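Local coordinates for protein archaeosine synthase (Pyrobaculum calidifontis, PDB 5K0P) that catalyses the last step of archaeosine formation in tRNA, using free ammonium to turn the nitrile of preQ0-modified tRNA into a formamidine, at residues 41-45 and 46-50; 53-56 and 57-60; 60-63 and 64-67; 87-91 and 92-96. All blocks are in the same frame, centred on the assembly; numbering follows the deposited sequence.

Contact 1 (41-45 and 46-50); sequences AVLAI and EEFKK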
loop_
_atom_site.group_PDB
_atom_site.type_symbol
_atom_site.label_atom_id
_atom_site.label_comp_id
_atom_site.label_asym_id
_atom_site.label_seq_id
_atom_site.Cartn_x
_atom_site.Cartn_y
_atom_site.Cartn_z
ATOM N N ALA A 41 35.050 -13.211 -0.419
ATOM C CA ALA A 41 35.013 -12.058 -1.273
ATOM C C ALA A 41 33.565 -11.604 -1.378
ATOM O O ALA A 41 32.615 -12.411 -1.645
ATOM C CB ALA A 41 35.602 -12.369 -2.647
ATOM N N VAL A 42 33.411 -10.314 -1.093
ATOM C CA VAL A 42 32.206 -9.568 -1.326
ATOM C C VAL A 42 32.323 -8.900 -2.688
ATOM O O VAL A 42 33.374 -8.309 -3.021
ATOM C CB VAL A 42 31.958 -8.512 -0.215
ATOM C CG1 VAL A 42 30.919 -7.472 -0.643
ATOM C CG2 VAL A 42 31.531 -9.258 1.029
ATOM N N LEU A 43 31.260 -9.030 -3.470
ATOM C CA LEU A 43 31.167 -8.349 -4.772
ATOM C C LEU A 43 30.964 -6.821 -4.551
ATOM O O LEU A 43 29.993 -6.406 -3.929
ATOM C CB LEU A 43 30.021 -8.933 -5.570
ATOM C CG LEU A 43 29.820 -8.309 -6.967
ATOM C CD1 LEU A 43 31.074 -8.579 -7.780
ATOM C CD2 LEU A 43 28.619 -8.849 -7.702
ATOM N N ALA A 44 31.917 -6.016 -5.038
ATOM C CA ALA A 44 31.805 -4.562 -4.889
ATOM C C ALA A 44 30.575 -4.115 -5.636
ATOM O O ALA A 44 30.298 -4.605 -6.731
ATOM C CB ALA A 44 33.030 -3.822 -5.453
ATOM N N ILE A 45 29.850 -3.159 -5.047
ATOM C CA ILE A 45 28.632 -2.732 -5.654
ATOM C C ILE A 45 28.917 -2.152 -7.008
ATOM O O ILE A 45 28.125 -2.289 -7.947
ATOM C CB ILE A 45 27.956 -1.674 -4.815
ATOM C CG1 ILE A 45 27.643 -2.179 -3.416
ATOM C CG2 ILE A 45 26.666 -1.254 -5.482
ATOM C CD1 ILE A 45 26.887 -3.476 -3.442
ATOM N N GLU A 46 30.037 -1.481 -7.116
ATOM C CA GLU A 46 30.415 -0.755 -8.344
ATOM C C GLU A 46 30.615 -1.811 -9.393
ATOM O O GLU A 46 30.207 -1.573 -10.492
ATOM C CB GLU A 46 31.710 0.091 -8.183
ATOM C CG GLU A 46 31.634 1.275 -7.211
ATOM C CD GLU A 46 31.948 0.964 -5.702
ATOM O OE1 GLU A 46 31.650 -0.166 -5.152
ATOM O OE2 GLU A 46 32.459 1.917 -5.022
ATOM N N GLU A 47 31.202 -2.965 -9.044
ATOM C CA GLU A 47 31.458 -4.050 -10.006
ATOM C C GLU A 47 30.148 -4.689 -10.416
ATOM O O GLU A 47 29.919 -4.910 -11.619
ATOM C CB GLU A 47 32.429 -5.071 -9.452
ATOM C CG GLU A 47 32.978 -5.976 -10.533
ATOM C CD GLU A 47 33.944 -7.107 -10.081
ATOM O OE1 GLU A 47 34.522 -7.111 -8.962
ATOM O OE2 GLU A 47 34.152 -8.025 -10.902
ATOM N N PHE A 48 29.260 -4.932 -9.446
ATOM C CA PHE A 48 27.898 -5.347 -9.802
ATOM C C PHE A 48 27.138 -4.420 -10.825
ATOM O O PHE A 48 26.610 -4.903 -11.829
ATOM C CB PHE A 48 27.052 -5.580 -8.529
ATOM C CG PHE A 48 25.638 -5.874 -8.817
ATOM C CD1 PHE A 48 25.272 -7.107 -9.442
ATOM C CD2 PHE A 48 24.639 -4.937 -8.537
ATOM C CE1 PHE A 48 23.952 -7.396 -9.689
ATOM C CE2 PHE A 48 23.321 -5.274 -8.796
ATOM C CZ PHE A 48 22.984 -6.489 -9.353
ATOM N N LYS A 49 27.094 -3.116 -10.542
ATOM C CA LYS A 49 26.446 -2.200 -11.425
ATOM C C LYS A 49 27.085 -2.204 -12.861
ATOM O O LYS A 49 26.399 -2.116 -13.850
ATOM C CB LYS A 49 26.562 -0.844 -10.876
ATOM C CG LYS A 49 26.047 0.175 -11.848
ATOM C CD LYS A 49 25.984 1.506 -11.157
ATOM C CE LYS A 49 24.855 2.415 -11.657
ATOM N NZ LYS A 49 24.742 2.611 -13.114
ATOM N N LYS A 50 28.399 -2.263 -12.959
ATOM C CA LYS A 50 29.044 -2.430 -14.326
ATOM C C LYS A 50 28.551 -3.764 -15.027
ATOM O O LYS A 50 28.313 -3.821 -16.247
ATOM C CB LYS A 50 30.607 -2.390 -14.306
ATOM C CG LYS A 50 31.324 -1.242 -13.603
ATOM C CD LYS A 50 31.019 0.232 -14.042
ATOM C CE LYS A 50 29.937 1.106 -13.247
ATOM N NZ LYS A 50 29.793 1.127 -11.700
HETATM O O HOH W 1 34.323 -6.874 -6.321
#
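L43 and A44 meet E47 and F48 in a local contact at the N-terminal end of helix 45-53, where the chain leaving strand 27-37 turns into the first helix of this tunnel-fold subunit. A44 occupies the N-cap position. A44 O accepts from F48 N at 2.9 Å, and one residue on, K49 N gives a comparable bond to I45 O. The A44 amide is served through a water, which accepts from A44 N at 2.9 Å and donates to E47 OE1 at 2.7 Å; this bridge stands where a capping box would have a direct bond. L43 holds CG opposite its amide N (chi1 -180°), which brings both methyls against the first turn. L43 CD2 packs on F48 CB at 3.7 Å, while L43 CD1 lies 3.9 Å from E47 OE1, the leucine crossing both side chains at about a right angle. L43 also rests on A76 and V77 of helix 62-77, so replacement by an alanine would probably open a gap between the start of helix 45-53 and helix 62-77 and leave F48 CB and the aliphatic part of E47 less firmly packed. Residues L43 to E46 bind substrate at a site shared by adjacent subunits; E46 OE2 bonds to Y90 OH of a neighbouring subunit. K49 NZ forms salt bridges with D53 and with E18 of another subunit. E46 O, one turn before K50, takes two bonds from that lysine: K50 N at 3.1 Å and, from the opposite face of the carbonyl plane, K50 NZ at 3.0 Å.

Contact 2 (53-56 and 57-60); sequences DSYR and GREI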
loop_
_atom_site.group_PDB
_atom_site.type_symbol
_atom_site.label_atom_id
_atom_site.label_comp_id
_atom_site.label_asym_id
_atom_site.label_seq_id
_atom_site.Cartn_x
_atom_site.Cartn_y
_atom_site.Cartn_z
ATOM N N ASP A 53 25.055 -2.945 -16.239
ATOM C CA ASP A 53 25.088 -1.996 -17.345
ATOM C C ASP A 53 25.733 -2.571 -18.594
ATOM O O ASP A 53 25.549 -2.021 -19.639
ATOM C CB ASP A 53 25.806 -0.698 -16.962
ATOM C CG ASP A 53 25.002 0.130 -15.977
ATOM O OD1 ASP A 53 23.805 -0.108 -15.861
ATOM O OD2 ASP A 53 25.530 0.980 -15.261
ATOM N N SER A 54 26.492 -3.655 -18.480
ATOM C CA SER A 54 27.128 -4.195 -19.674
ATOM C C SER A 54 26.151 -4.579 -20.740
ATOM O O SER A 54 26.544 -4.681 -21.895
ATOM C CB SER A 54 28.034 -5.397 -19.360
ATOM O OG SER A 54 27.285 -6.518 -18.904
ATOM N N TYR A 55 24.905 -4.853 -20.369
ATOM C CA TYR A 55 23.880 -5.357 -21.308
ATOM C C TYR A 55 23.187 -4.230 -22.123
ATOM O O TYR A 55 22.426 -4.499 -23.059
ATOM C CB TYR A 55 22.824 -6.219 -20.556
ATOM C CG TYR A 55 23.411 -7.417 -19.867
ATOM C CD1 TYR A 55 23.806 -8.508 -20.577
ATOM C CD2 TYR A 55 23.555 -7.457 -18.463
ATOM C CE1 TYR A 55 24.420 -9.595 -19.925
ATOM C CE2 TYR A 55 24.183 -8.489 -17.828
ATOM C CZ TYR A 55 24.591 -9.588 -18.535
ATOM O OH TYR A 55 25.187 -10.669 -17.844
ATOM N N ARG A 56 23.451 -2.977 -21.756
ATOM C CA ARG A 56 22.845 -1.847 -22.449
ATOM C C ARG A 56 23.307 -1.966 -23.904
ATOM O O ARG A 56 24.452 -2.226 -24.177
ATOM C CB ARG A 56 23.328 -0.511 -21.906
ATOM C CG ARG A 56 22.807 -0.108 -20.509
ATOM C CD ARG A 56 23.489 1.147 -19.974
ATOM N NE ARG A 56 22.897 2.318 -20.584
ATOM C CZ ARG A 56 21.678 2.764 -20.389
ATOM N NH1 ARG A 56 20.886 2.190 -19.500
ATOM N NH2 ARG A 56 21.247 3.858 -21.054
ATOM N N GLY A 57 22.385 -1.848 -24.802
ATOM C CA GLY A 57 22.670 -2.017 -26.213
ATOM C C GLY A 57 22.913 -3.411 -26.712
ATOM O O GLY A 57 23.098 -3.538 -27.891
ATOM N N ARG A 58 22.860 -4.428 -25.847
ATOM C CA ARG A 58 23.177 -5.790 -26.265
ATOM C C ARG A 58 21.864 -6.552 -26.484
ATOM O O ARG A 58 20.910 -6.490 -25.693
ATOM C CB ARG A 58 24.052 -6.448 -25.207
ATOM C CG ARG A 58 24.454 -7.901 -25.532
ATOM C CD ARG A 58 25.453 -8.531 -24.507
ATOM N NE ARG A 58 25.440 -10.004 -24.577
ATOM C CZ ARG A 58 26.085 -10.848 -23.770
ATOM N NH1 ARG A 58 26.785 -10.419 -22.740
ATOM N NH2 ARG A 58 25.997 -12.168 -23.978
ATOM N N GLU A 59 21.809 -7.257 -27.582
ATOM C CA GLU A 59 20.653 -8.085 -27.931
ATOM C C GLU A 59 20.815 -9.388 -27.215
ATOM O O GLU A 59 21.739 -10.148 -27.472
ATOM C CB GLU A 59 20.544 -8.363 -29.476
ATOM C CG GLU A 59 20.086 -7.121 -30.260
ATOM C CD GLU A 59 19.719 -7.356 -31.718
ATOM O OE1 GLU A 59 19.511 -8.544 -32.153
ATOM O OE2 GLU A 59 19.633 -6.282 -32.427
ATOM N N ILE A 60 19.901 -9.658 -26.320
ATOM C CA ILE A 60 20.013 -10.850 -25.504
ATOM C C ILE A 60 18.680 -11.110 -24.879
ATOM O O ILE A 60 18.089 -10.173 -24.378
ATOM C CB ILE A 60 21.092 -10.692 -24.410
ATOM C CG1 ILE A 60 21.241 -12.010 -23.609
ATOM C CG2 ILE A 60 20.881 -9.480 -23.473
ATOM C CD1 ILE A 60 22.445 -11.961 -22.690
HETATM O O HOH W 2 27.275 -7.956 -21.526
#
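Y55 and R58 are joined by a type II beta turn running from one to the other, closed by R58 N donating to Y55 O at 2.8 Å. A type I turn, D53 to R56, precedes it, with R56 N bonded to D53 O, so the chain leaves helix 45-53 through two overlapping turns. G57 holds the third position of the second turn at phi 74°, a conformation that favours glycine; a CB here would clash with R56 O. From the two ends of the type II turn the Y55 and R58 side chains run side by side in the same direction, ring and guanidinium planes 35° apart, with R58 NH1 3.8 Å from Y55 CE1. The arginine reaches that far because its chain is extended, CG anti to the backbone N (chi1 180°). In the guanidinium plane, a water accepts from R58 NH1 at 2.8 Å and donates to S54 OG at 3.0 Å. S54 OG also sits 3.8 Å above the centre of the Y55 ring. I60 CD1 lies over one face of the R58 guanidinium, offset toward its rim, and touches Y55 CE1 at 4.1 Å. The phenol end is fixed from helix 62-77, where D68 OD2 hydrogen-bonds Y55 OH. The arrangement is a classic glycine-containing type II turn, used here to link the two helices that pack against the sheet of the tunnel-fold subunit.

Contact 3 (60-63 and 64-67); sequences ILHE and ELAV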
loop_
_atom_site.group_PDB
_atom_site.type_symbol
_atom_site.label_atom_id
_atom_site.label_comp_id
_atom_site.label_asym_id
_atom_site.label_seq_id
_atom_site.Cartn_x
_atom_site.Cartn_y
_atom_site.Cartn_z
ATOM N N ILE A 60 19.901 -9.658 -26.320
ATOM C CA ILE A 60 20.013 -10.850 -25.504
ATOM C C ILE A 60 18.680 -11.110 -24.879
ATOM O O ILE A 60 18.089 -10.173 -24.378
ATOM C CB ILE A 60 21.092 -10.692 -24.410
ATOM C CG1 ILE A 60 21.241 -12.010 -23.609
ATOM C CG2 ILE A 60 20.881 -9.480 -23.473
ATOM C CD1 ILE A 60 22.445 -11.961 -22.690
ATOM N N LEU A 61 18.190 -12.339 -24.924
ATOM C CA LEU A 61 16.904 -12.656 -24.244
ATOM C C LEU A 61 17.066 -12.586 -22.706
ATOM O O LEU A 61 18.155 -12.910 -22.193
ATOM C CB LEU A 61 16.457 -14.080 -24.574
ATOM C CG LEU A 61 16.162 -14.302 -26.020
ATOM C CD1 LEU A 61 16.038 -15.793 -26.229
ATOM C CD2 LEU A 61 14.915 -13.552 -26.481
ATOM N N HIS A 62 16.035 -12.133 -21.973
ATOM C CA HIS A 62 16.183 -12.119 -20.499
ATOM C C HIS A 62 16.462 -13.501 -19.859
ATOM O O HIS A 62 17.175 -13.585 -18.834
ATOM C CB HIS A 62 15.074 -11.307 -19.781
ATOM C CG HIS A 62 15.128 -9.827 -20.100
ATOM N ND1 HIS A 62 14.092 -8.946 -19.842
ATOM C CD2 HIS A 62 16.107 -9.090 -20.701
ATOM C CE1 HIS A 62 14.435 -7.732 -20.244
ATOM N NE2 HIS A 62 15.654 -7.799 -20.789
ATOM N N GLU A 63 15.958 -14.555 -20.483
ATOM C CA GLU A 63 16.251 -15.894 -20.018
ATOM C C GLU A 63 17.748 -16.177 -20.050
ATOM O O GLU A 63 18.226 -16.916 -19.195
ATOM C CB GLU A 63 15.457 -16.976 -20.810
ATOM C CG GLU A 63 15.905 -17.128 -22.264
ATOM C CD GLU A 63 14.903 -17.817 -23.228
ATOM O OE1 GLU A 63 15.279 -18.875 -23.854
ATOM O OE2 GLU A 63 13.778 -17.299 -23.434
ATOM N N GLU A 64 18.477 -15.596 -21.025
ATOM C CA GLU A 64 19.931 -15.769 -21.187
ATOM C C GLU A 64 20.668 -14.816 -20.309
ATOM O O GLU A 64 21.705 -15.140 -19.744
ATOM C CB GLU A 64 20.378 -15.531 -22.643
ATOM C CG GLU A 64 19.888 -16.593 -23.559
ATOM C CD GLU A 64 19.864 -16.155 -25.043
ATOM O OE1 GLU A 64 20.104 -14.965 -25.463
ATOM O OE2 GLU A 64 19.546 -17.038 -25.814
ATOM N N LEU A 65 20.169 -13.597 -20.279
ATOM C CA LEU A 65 20.726 -12.588 -19.393
ATOM C C LEU A 65 20.797 -13.074 -17.959
ATOM O O LEU A 65 21.868 -12.944 -17.362
ATOM C CB LEU A 65 19.951 -11.254 -19.501
ATOM C CG LEU A 65 20.629 -10.002 -18.852
ATOM C CD1 LEU A 65 20.029 -8.734 -19.515
ATOM C CD2 LEU A 65 20.463 -9.972 -17.314
ATOM N N ALA A 66 19.702 -13.627 -17.395
ATOM C CA ALA A 66 19.773 -14.082 -15.983
ATOM C C ALA A 66 20.908 -15.075 -15.741
ATOM O O ALA A 66 21.696 -14.963 -14.742
ATOM C CB ALA A 66 18.414 -14.713 -15.521
ATOM N N VAL A 67 21.030 -16.006 -16.688
ATOM C CA VAL A 67 22.064 -17.041 -16.632
ATOM C C VAL A 67 23.479 -16.446 -16.852
ATOM O O VAL A 67 24.412 -16.761 -16.139
ATOM C CB VAL A 67 21.762 -18.179 -17.599
ATOM C CG1 VAL A 67 22.862 -19.170 -17.551
ATOM C CG2 VAL A 67 20.441 -18.828 -17.240
#
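Hydrogen bonds from E64 and L65 to L61 start helix 62-77, with L61 as the N-cap. L61 O accepts twice: L65 N comes at 2.9 Å in a nearly straight bond (171°), and E64 N, also at 2.9 Å, from above the carbonyl plane at a more bent 133°. A66 N continues the series to H62 O. In return E64 folds back on the cap, E64 OE1 accepting from L61 N at 3.3 Å, the amide lying above the carboxylate plane. With CG anti to the carbonyl carbon (chi1 -69°) and the rest of the chain extended, the E64 carboxylate reaches back past the start of the helix. This is the side-chain-to-backbone half of a capping box, built on a leucine whose own side chain cannot return a bond. H62 and E63, in the first turn, are substrate-binding residues. Apolar contacts gather round L65. The I60 side chain crosses that of L65 at about a right angle, I60 CD1 4.1 Å from L65 CB. H62 and L65 run alongside each other, H62 CD2 to L65 CD1 4.1 Å. The E64 carboxylate is lined by carbon as well: I60 CG1 slides past it, and L61 CD1 lies 3.7 Å from E64 OE2. The imidazole of H62 has both nitrogens engaged, ND1 by S88 OG and NE2 by S19 OG, which fixes its rotation, and it meets the F30 ring edge-to-face. Among the charges, E63 OE1 and E64 OE2 stand 5.0 Å apart, like-charged and not touching.

Contact 4 (87-91 and 92-96); sequences KSYYI and GVEVE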
loop_
_atom_site.group_PDB
_atom_site.type_symbol
_atom_site.label_atom_id
_atom_site.label_comp_id
_atom_site.label_asym_id
_atom_site.label_seq_id
_atom_site.Cartn_x
_atom_site.Cartn_y
_atom_site.Cartn_z
ATOM N N LYS A 87 13.260 -9.459 -13.912
ATOM C CA LYS A 87 11.826 -9.188 -14.017
ATOM C C LYS A 87 11.646 -8.161 -15.106
ATOM O O LYS A 87 12.309 -7.142 -15.071
ATOM C CB LYS A 87 11.201 -8.609 -12.677
ATOM C CG LYS A 87 11.524 -9.468 -11.456
ATOM C CD LYS A 87 10.809 -9.083 -10.117
ATOM C CE LYS A 87 11.291 -9.988 -8.966
ATOM N NZ LYS A 87 10.656 -9.570 -7.680
ATOM N N SER A 88 10.816 -8.459 -16.099
ATOM C CA SER A 88 10.498 -7.567 -17.150
ATOM C C SER A 88 9.048 -7.786 -17.572
ATOM O O SER A 88 8.326 -8.659 -16.997
ATOM C CB SER A 88 11.458 -7.770 -18.335
ATOM O OG SER A 88 11.619 -9.168 -18.597
ATOM N N TYR A 89 8.642 -6.996 -18.567
ATOM C CA TYR A 89 7.268 -6.876 -18.985
ATOM C C TYR A 89 7.296 -6.822 -20.505
ATOM O O TYR A 89 7.938 -5.941 -21.103
ATOM C CB TYR A 89 6.684 -5.603 -18.361
ATOM C CG TYR A 89 5.215 -5.447 -18.557
ATOM C CD1 TYR A 89 4.351 -6.440 -18.138
ATOM C CD2 TYR A 89 4.660 -4.281 -19.118
ATOM C CE1 TYR A 89 2.985 -6.319 -18.285
ATOM C CE2 TYR A 89 3.281 -4.150 -19.269
ATOM C CZ TYR A 89 2.456 -5.184 -18.843
ATOM O OH TYR A 89 1.122 -5.146 -18.944
ATOM N N TYR A 90 6.678 -7.815 -21.137
ATOM C CA TYR A 90 6.761 -8.019 -22.573
ATOM C C TYR A 90 5.382 -8.446 -23.068
ATOM O O TYR A 90 4.781 -9.351 -22.476
ATOM C CB TYR A 90 7.777 -9.149 -22.921
ATOM C CG TYR A 90 8.001 -9.280 -24.450
ATOM C CD1 TYR A 90 8.396 -8.149 -25.222
ATOM C CD2 TYR A 90 7.824 -10.499 -25.123
ATOM C CE1 TYR A 90 8.616 -8.240 -26.611
ATOM C CE2 TYR A 90 8.045 -10.613 -26.505
ATOM C CZ TYR A 90 8.435 -9.494 -27.264
ATOM O OH TYR A 90 8.660 -9.595 -28.640
ATOM N N ILE A 91 4.888 -7.814 -24.135
ATOM C CA ILE A 91 3.577 -8.108 -24.702
ATOM C C ILE A 91 2.501 -8.323 -23.674
ATOM O O ILE A 91 1.684 -9.171 -23.834
ATOM C CB ILE A 91 3.657 -9.222 -25.762
ATOM C CG1 ILE A 91 4.077 -10.606 -25.208
ATOM C CG2 ILE A 91 4.622 -8.715 -26.882
ATOM C CD1 ILE A 91 4.063 -11.727 -26.304
ATOM N N GLY A 92 2.496 -7.504 -22.621
ATOM C CA GLY A 92 1.443 -7.596 -21.598
ATOM C C GLY A 92 1.597 -8.687 -20.558
ATOM O O GLY A 92 0.613 -8.940 -19.766
ATOM N N VAL A 93 2.775 -9.327 -20.569
ATOM C CA VAL A 93 3.116 -10.412 -19.679
ATOM C C VAL A 93 4.253 -9.935 -18.740
ATOM O O VAL A 93 5.342 -9.435 -19.212
ATOM C CB VAL A 93 3.598 -11.688 -20.456
ATOM C CG1 VAL A 93 3.945 -12.797 -19.493
ATOM C CG2 VAL A 93 2.559 -12.235 -21.428
ATOM N N GLU A 94 3.988 -10.049 -17.425
ATOM C CA GLU A 94 4.984 -9.901 -16.423
ATOM C C GLU A 94 5.786 -11.232 -16.362
ATOM O O GLU A 94 5.228 -12.322 -16.104
ATOM C CB GLU A 94 4.351 -9.606 -15.066
ATOM C CG GLU A 94 3.566 -8.311 -15.069
ATOM C CD GLU A 94 2.899 -8.063 -13.752
ATOM O OE1 GLU A 94 3.648 -7.973 -12.725
ATOM O OE2 GLU A 94 1.644 -7.935 -13.761
ATOM N N VAL A 95 7.095 -11.082 -16.563
ATOM C CA VAL A 95 8.012 -12.212 -16.636
ATOM C C VAL A 95 9.030 -12.132 -15.551
ATOM O O VAL A 95 9.593 -11.032 -15.350
ATOM C CB VAL A 95 8.732 -12.266 -18.030
ATOM C CG1 VAL A 95 9.522 -13.525 -18.092
ATOM C CG2 VAL A 95 7.740 -12.265 -19.175
ATOM N N GLU A 96 9.317 -13.251 -14.893
ATOM C CA GLU A 96 10.449 -13.377 -13.970
ATOM C C GLU A 96 11.195 -14.607 -14.308
ATOM O O GLU A 96 10.636 -15.699 -14.440
ATOM C CB GLU A 96 10.082 -13.484 -12.484
ATOM C CG GLU A 96 9.174 -12.357 -12.019
ATOM C CD GLU A 96 8.852 -12.444 -10.535
ATOM O OE1 GLU A 96 9.431 -13.311 -9.795
ATOM O OE2 GLU A 96 7.995 -11.633 -10.184
#
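Y89 lays its ring obliquely across the backbone of G92 in the turn and V93 at the start of the next strand: Y89 CD1 is 3.3 Å from V93 O and Y89 OH is 3.6 Å from G92 CA. Its CG is anti to the backbone N (chi1 -172°), which carries the ring toward the turn. E94 CG adds a contact 3.7 Å from Y89 CD1, and E94 CA lies at the ring edge, in plane. Substituting an alanine for Y89 would probably uncover the G92-V93 backbone and leave the E94 methylene without its aromatic neighbour. Also on this face, K87 and E96 run alongside each other in the same direction, K87 CG to E96 CG 3.8 Å; their charges stay beyond salt-bridge range, and E96 OE1 pairs with R12 of a neighbouring subunit. Backbone bonds set these side chains in register: S88 N donates to V95 O at 2.9 Å. V95 N returns a bond to S88 O at 2.8 Å, and Y90 and V93 form a second such pair. I91 and G92 both have positive phi in the reversal. I91 CG2 sits 3.8 Å above the centre of the Y90 ring. On the S88-Y90 face, Y90 packs against the catalytic C21. E94 to E96 pair with a strand of the neighbouring subunit. This is a beta hairpin closed by a type I' turn with I91 and G92 at its corners, at the edge where tunnel-fold sheets join between subunits.

How the contacts relate
The four contacts follow one another along the chain. Contacts 2 and 3 share I60, lie 10 Å apart between centres, and touch where Y55 CG meets L65 CD1 at 3.6 Å. Contact 3 reaches contact 4 through a probable hydrogen bond, H62 ND1 to S88 OG at 2.8 Å, beside the substrate-binding D28. Contact 1 is remote within the subunit, its centre about 27 Å from that of contact 4. The assembly reunites them: contact 1 of one subunit packs on contacts 3 and 4 of another, V42 on E63 and I45 on V93. This is consistent with the substrate-binding residues of contacts 1 and 3, from adjacent subunits, lining one shared site.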